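Local structure of integral membrane indolylacetylinositol arabinosyltransferase EmbC (Mycolicibacterium smegmatis, 7BVE) at residues T478-V492 with R1062-S1074. The protein probably transfers arabinose units at the mycobacterial membrane, polymerising them into cell-wall arabinan, and is bound here by the drug ethambutol. Sequence-based numbering, arbitrary orientation.
Sequences TLAAELQASSFKSAV and RSGWWSPAPLRLS
Phe488 and Leu1071 form the apolar heart of this contact, where the C-terminal tail runs irregularly alongside helix 479-492. Leu1071 CB lies over one face of the Phe488 ring in a CH-pi contact, 3.9 Å from the ring centroid and 19° off its normal. Leu1071 CD1 reaches Phe488 CG at 3.8 Å. Val492 CG2, from the next turn of the same helix, sits over the opposite face, above its rim rather than its centre, so the ring is held between helix and tail. Phe488 owes this reach to its CG standing anti to the backbone N (chi1 -177°). Arg1072 O approaches the ring edge, 3.9 Å from Phe488 CZ, and Leu1073 CB touches both Phe488 CE1 (3.6 Å) and Val492 CG2. One polar link crosses: Ser1067 OG donates to Gln484 OE1 at 3.1 Å, lying in the plane of the amide and meeting a lone pair of OE1 (C=O...donor angle 120°). At the helix start, Ala480 CB packs 3.8 Å from Trp1066 O, and Gly1064 lies against Thr478, the N-cap residue, whose OG1 accepts a weak capping hydrogen bond from Ala481 N. The contact thus joins the GT-C-type membrane region to the tail after strand 1056-1062, which pairs with strand 38-46; Val38 of that strand also touches Thr478, and Arg1072 NE donates a hydrogen bond to Asp178 O.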
loop_
_atom_site.group_PDB
_atom_site.type_symbol
_atom_site.label_atom_id
_atom_site.label_comp_id
_atom_site.label_asym_id
_atom_site.label_seq_id
_atom_site.Cartn_x
_atom_site.Cartn_y
_atom_site.Cartn_z
ATOM N N THR A 478 27.355 1.533 -29.524
ATOM C CA THR A 478 28.221 2.687 -29.343
ATOM C C THR A 478 27.934 3.335 -27.992
ATOM O O THR A 478 27.155 2.826 -27.188
ATOM C CB THR A 478 28.039 3.679 -30.490
ATOM O OG1 THR A 478 26.697 4.168 -30.495
ATOM C CG2 THR A 478 28.307 3.016 -31.799
ATOM N N LEU A 479 28.571 4.473 -27.724
ATOM C CA LEU A 479 28.365 5.144 -26.445
ATOM C C LEU A 479 27.083 5.962 -26.452
ATOM O O LEU A 479 26.328 5.960 -25.468
ATOM C CB LEU A 479 29.558 6.042 -26.123
ATOM C CG LEU A 479 29.536 6.777 -24.784
ATOM C CD1 LEU A 479 29.639 5.818 -23.621
ATOM C CD2 LEU A 479 30.634 7.799 -24.724
ATOM N N ALA A 480 26.836 6.671 -27.557
ATOM C CA ALA A 480 25.668 7.535 -27.667
ATOM C C ALA A 480 24.383 6.731 -27.629
ATOM O O ALA A 480 23.407 7.150 -26.999
ATOM C CB ALA A 480 25.739 8.352 -28.951
ATOM N N ALA A 481 24.389 5.554 -28.263
ATOM C CA ALA A 481 23.217 4.687 -28.298
ATOM C C ALA A 481 22.813 4.241 -26.903
ATOM O O ALA A 481 21.646 4.366 -26.518
ATOM C CB ALA A 481 23.495 3.476 -29.183
ATOM N N GLU A 482 23.779 3.792 -26.101
ATOM C CA GLU A 482 23.452 3.274 -24.779
ATOM C C GLU A 482 23.116 4.388 -23.796
ATOM O O GLU A 482 22.213 4.224 -22.968
ATOM C CB GLU A 482 24.595 2.423 -24.243
ATOM C CG GLU A 482 24.887 1.208 -25.077
ATOM C CD GLU A 482 25.812 0.247 -24.377
ATOM O OE1 GLU A 482 26.218 0.543 -23.239
ATOM O OE2 GLU A 482 26.142 -0.802 -24.962
ATOM N N LEU A 483 23.802 5.537 -23.887
ATOM C CA LEU A 483 23.467 6.655 -23.004
ATOM C C LEU A 483 22.074 7.200 -23.287
ATOM O O LEU A 483 21.270 7.394 -22.364
ATOM C CB LEU A 483 24.494 7.777 -23.137
ATOM C CG LEU A 483 25.895 7.619 -22.565
ATOM C CD1 LEU A 483 26.701 8.843 -22.916
ATOM C CD2 LEU A 483 25.840 7.443 -21.070
ATOM N N GLN A 484 21.765 7.449 -24.563
ATOM C CA GLN A 484 20.468 8.009 -24.903
ATOM C C GLN A 484 19.347 7.004 -24.696
ATOM O O GLN A 484 18.245 7.394 -24.296
ATOM C CB GLN A 484 20.494 8.513 -26.337
ATOM C CG GLN A 484 21.423 9.684 -26.532
ATOM C CD GLN A 484 21.543 10.086 -27.976
ATOM O OE1 GLN A 484 20.944 9.471 -28.852
ATOM N NE2 GLN A 484 22.340 11.110 -28.239
ATOM N N ALA A 485 19.616 5.710 -24.895
ATOM C CA ALA A 485 18.609 4.696 -24.617
ATOM C C ALA A 485 18.335 4.571 -23.127
ATOM O O ALA A 485 17.187 4.370 -22.730
ATOM C CB ALA A 485 19.045 3.358 -25.195
ATOM N N SER A 486 19.360 4.713 -22.281
ATOM C CA SER A 486 19.137 4.625 -20.840
ATOM C C SER A 486 18.372 5.832 -20.318
ATOM O O SER A 486 17.464 5.683 -19.485
ATOM C CB SER A 486 20.469 4.487 -20.119
ATOM O OG SER A 486 21.117 3.291 -20.505
ATOM N N SER A 487 18.706 7.027 -20.814
ATOM C CA SER A 487 17.953 8.226 -20.453
ATOM C C SER A 487 16.506 8.136 -20.922
ATOM O O SER A 487 15.584 8.546 -20.205
ATOM C CB SER A 487 18.623 9.455 -21.052
ATOM O OG SER A 487 19.937 9.605 -20.557
ATOM N N PHE A 488 16.285 7.548 -22.097
ATOM C CA PHE A 488 14.941 7.420 -22.644
ATOM C C PHE A 488 14.112 6.390 -21.885
ATOM O O PHE A 488 12.919 6.607 -21.657
ATOM C CB PHE A 488 15.052 7.067 -24.122
ATOM C CG PHE A 488 13.748 6.972 -24.827
ATOM C CD1 PHE A 488 13.016 8.108 -25.104
ATOM C CD2 PHE A 488 13.273 5.752 -25.260
ATOM C CE1 PHE A 488 11.824 8.024 -25.764
ATOM C CE2 PHE A 488 12.086 5.671 -25.919
ATOM C CZ PHE A 488 11.362 6.810 -26.173
ATOM N N LYS A 489 14.720 5.267 -21.484
ATOM C CA LYS A 489 14.009 4.279 -20.675
ATOM C C LYS A 489 13.660 4.828 -19.306
ATOM O O LYS A 489 12.619 4.483 -18.741
ATOM C CB LYS A 489 14.845 3.020 -20.496
ATOM C CG LYS A 489 15.015 2.186 -21.709
ATOM C CD LYS A 489 15.848 0.992 -21.360
ATOM C CE LYS A 489 16.113 0.155 -22.569
ATOM N NZ LYS A 489 16.946 -1.009 -22.214
ATOM N N SER A 490 14.537 5.657 -18.738
ATOM C CA SER A 490 14.214 6.298 -17.470
ATOM C C SER A 490 13.092 7.313 -17.632
ATOM O O SER A 490 12.263 7.477 -16.733
ATOM C CB SER A 490 15.454 6.965 -16.894
ATOM O OG SER A 490 15.143 7.634 -15.691
ATOM N N ALA A 491 13.045 8.000 -18.777
ATOM C CA ALA A 491 11.993 8.986 -19.001
ATOM C C ALA A 491 10.641 8.328 -19.241
ATOM O O ALA A 491 9.616 8.824 -18.768
ATOM C CB ALA A 491 12.357 9.881 -20.179
ATOM N N VAL A 492 10.613 7.215 -19.967
ATOM C CA VAL A 492 9.357 6.572 -20.337
ATOM C C VAL A 492 8.841 5.692 -19.210
ATOM O O VAL A 492 7.746 5.912 -18.687
ATOM C CB VAL A 492 9.517 5.739 -21.623
ATOM C CG1 VAL A 492 8.264 4.952 -21.904
ATOM C CG2 VAL A 492 9.825 6.635 -22.790
ATOM N N ARG A 1062 29.681 5.079 -39.408
ATOM C CA ARG A 1062 29.273 6.047 -38.406
ATOM C C ARG A 1062 30.338 6.142 -37.326
ATOM O O ARG A 1062 31.250 5.324 -37.258
ATOM C CB ARG A 1062 27.931 5.627 -37.816
ATOM C CG ARG A 1062 26.823 5.606 -38.832
ATOM C CD ARG A 1062 26.427 7.008 -39.166
ATOM N NE ARG A 1062 25.256 7.086 -40.027
ATOM C CZ ARG A 1062 25.283 7.397 -41.317
ATOM N NH1 ARG A 1062 26.420 7.714 -41.908
ATOM N NH2 ARG A 1062 24.151 7.436 -41.995
ATOM N N SER A 1063 30.224 7.150 -36.481
ATOM C CA SER A 1063 31.184 7.344 -35.409
ATOM C C SER A 1063 30.587 6.869 -34.090
ATOM O O SER A 1063 29.510 6.277 -34.048
ATOM C CB SER A 1063 31.617 8.803 -35.346
ATOM O OG SER A 1063 30.537 9.631 -34.975
ATOM N N GLY A 1064 31.291 7.122 -32.999
ATOM C CA GLY A 1064 30.866 6.639 -31.708
ATOM C C GLY A 1064 30.004 7.575 -30.908
ATOM O O GLY A 1064 29.554 7.208 -29.823
ATOM N N TRP A 1065 29.763 8.788 -31.401
ATOM C CA TRP A 1065 28.874 9.738 -30.747
ATOM C C TRP A 1065 27.748 10.181 -31.670
ATOM O O TRP A 1065 27.057 11.156 -31.364
ATOM C CB TRP A 1065 29.659 10.956 -30.250
ATOM C CG TRP A 1065 30.390 11.666 -31.331
ATOM C CD1 TRP A 1065 29.921 12.679 -32.103
ATOM C CD2 TRP A 1065 31.724 11.412 -31.772
ATOM N NE1 TRP A 1065 30.877 13.074 -32.999
ATOM C CE2 TRP A 1065 31.995 12.308 -32.817
ATOM C CE3 TRP A 1065 32.717 10.511 -31.384
ATOM C CZ2 TRP A 1065 33.213 12.333 -33.479
ATOM C CZ3 TRP A 1065 33.923 10.535 -32.042
ATOM C CH2 TRP A 1065 34.163 11.441 -33.078
ATOM N N TRP A 1066 27.550 9.485 -32.783
ATOM C CA TRP A 1066 26.564 9.870 -33.778
ATOM C C TRP A 1066 25.158 9.529 -33.304
ATOM O O TRP A 1066 24.949 8.532 -32.614
ATOM C CB TRP A 1066 26.858 9.146 -35.081
ATOM C CG TRP A 1066 25.916 9.442 -36.169
ATOM C CD1 TRP A 1066 25.868 10.563 -36.930
ATOM C CD2 TRP A 1066 24.820 8.631 -36.577
ATOM N NE1 TRP A 1066 24.835 10.481 -37.825
ATOM C CE2 TRP A 1066 24.176 9.300 -37.626
ATOM C CE3 TRP A 1066 24.340 7.381 -36.177
ATOM C CZ2 TRP A 1066 23.070 8.772 -38.267
ATOM C CZ3 TRP A 1066 23.250 6.861 -36.812
ATOM C CH2 TRP A 1066 22.625 7.550 -37.848
ATOM N N SER A 1067 24.187 10.366 -33.686
ATOM C CA SER A 1067 22.780 10.143 -33.386
ATOM C C SER A 1067 21.927 10.828 -34.445
ATOM O O SER A 1067 22.111 12.031 -34.683
ATOM C CB SER A 1067 22.416 10.668 -32.006
ATOM O OG SER A 1067 21.043 10.483 -31.752
ATOM N N PRO A 1068 21.003 10.107 -35.097
ATOM C CA PRO A 1068 20.282 10.679 -36.245
ATOM C C PRO A 1068 19.166 11.658 -35.907
ATOM O O PRO A 1068 18.991 12.664 -36.599
ATOM C CB PRO A 1068 19.719 9.437 -36.939
ATOM C CG PRO A 1068 19.564 8.448 -35.864
ATOM C CD PRO A 1068 20.677 8.688 -34.897
ATOM N N ALA A 1069 18.411 11.382 -34.852
ATOM C CA ALA A 1069 17.162 12.068 -34.568
ATOM C C ALA A 1069 16.797 11.787 -33.122
ATOM O O ALA A 1069 17.270 10.801 -32.549
ATOM C CB ALA A 1069 16.048 11.592 -35.513
ATOM N N PRO A 1070 15.991 12.641 -32.492
ATOM C CA PRO A 1070 15.564 12.358 -31.120
ATOM C C PRO A 1070 14.621 11.169 -31.061
ATOM O O PRO A 1070 14.026 10.748 -32.050
ATOM C CB PRO A 1070 14.861 13.647 -30.696
ATOM C CG PRO A 1070 15.434 14.678 -31.555
ATOM C CD PRO A 1070 15.664 14.026 -32.867
ATOM N N LEU A 1071 14.503 10.610 -29.867
ATOM C CA LEU A 1071 13.609 9.493 -29.613
ATOM C C LEU A 1071 12.273 10.047 -29.146
ATOM O O LEU A 1071 12.200 10.689 -28.096
ATOM C CB LEU A 1071 14.210 8.550 -28.573
ATOM C CG LEU A 1071 15.422 7.728 -29.011
ATOM C CD1 LEU A 1071 16.064 7.061 -27.826
ATOM C CD2 LEU A 1071 14.991 6.684 -30.007
ATOM N N ARG A 1072 11.225 9.816 -29.932
ATOM C CA ARG A 1072 9.910 10.365 -29.628
ATOM C C ARG A 1072 9.215 9.494 -28.597
ATOM O O ARG A 1072 8.996 8.305 -28.833
ATOM C CB ARG A 1072 9.042 10.447 -30.876
ATOM C CG ARG A 1072 7.755 11.160 -30.596
ATOM C CD ARG A 1072 6.759 11.073 -31.714
ATOM N NE ARG A 1072 5.628 11.939 -31.421
ATOM C CZ ARG A 1072 4.606 11.612 -30.645
ATOM N NH1 ARG A 1072 4.556 10.426 -30.063
ATOM N NH2 ARG A 1072 3.634 12.480 -30.438
ATOM N N LEU A 1073 8.842 10.082 -27.470
ATOM C CA LEU A 1073 8.126 9.360 -26.430
ATOM C C LEU A 1073 6.646 9.701 -26.518
ATOM O O LEU A 1073 6.278 10.875 -26.610
ATOM C CB LEU A 1073 8.693 9.669 -25.043
ATOM C CG LEU A 1073 8.562 10.990 -24.284
ATOM C CD1 LEU A 1073 8.833 10.724 -22.827
ATOM C CD2 LEU A 1073 9.534 12.026 -24.806
ATOM N N SER A 1074 5.809 8.673 -26.529
ATOM C CA SER A 1074 4.369 8.876 -26.576
ATOM C C SER A 1074 3.882 9.290 -25.199
ATOM O O SER A 1074 4.043 8.545 -24.228
ATOM C CB SER A 1074 3.665 7.603 -27.033
ATOM O OG SER A 1074 3.789 6.586 -26.060
#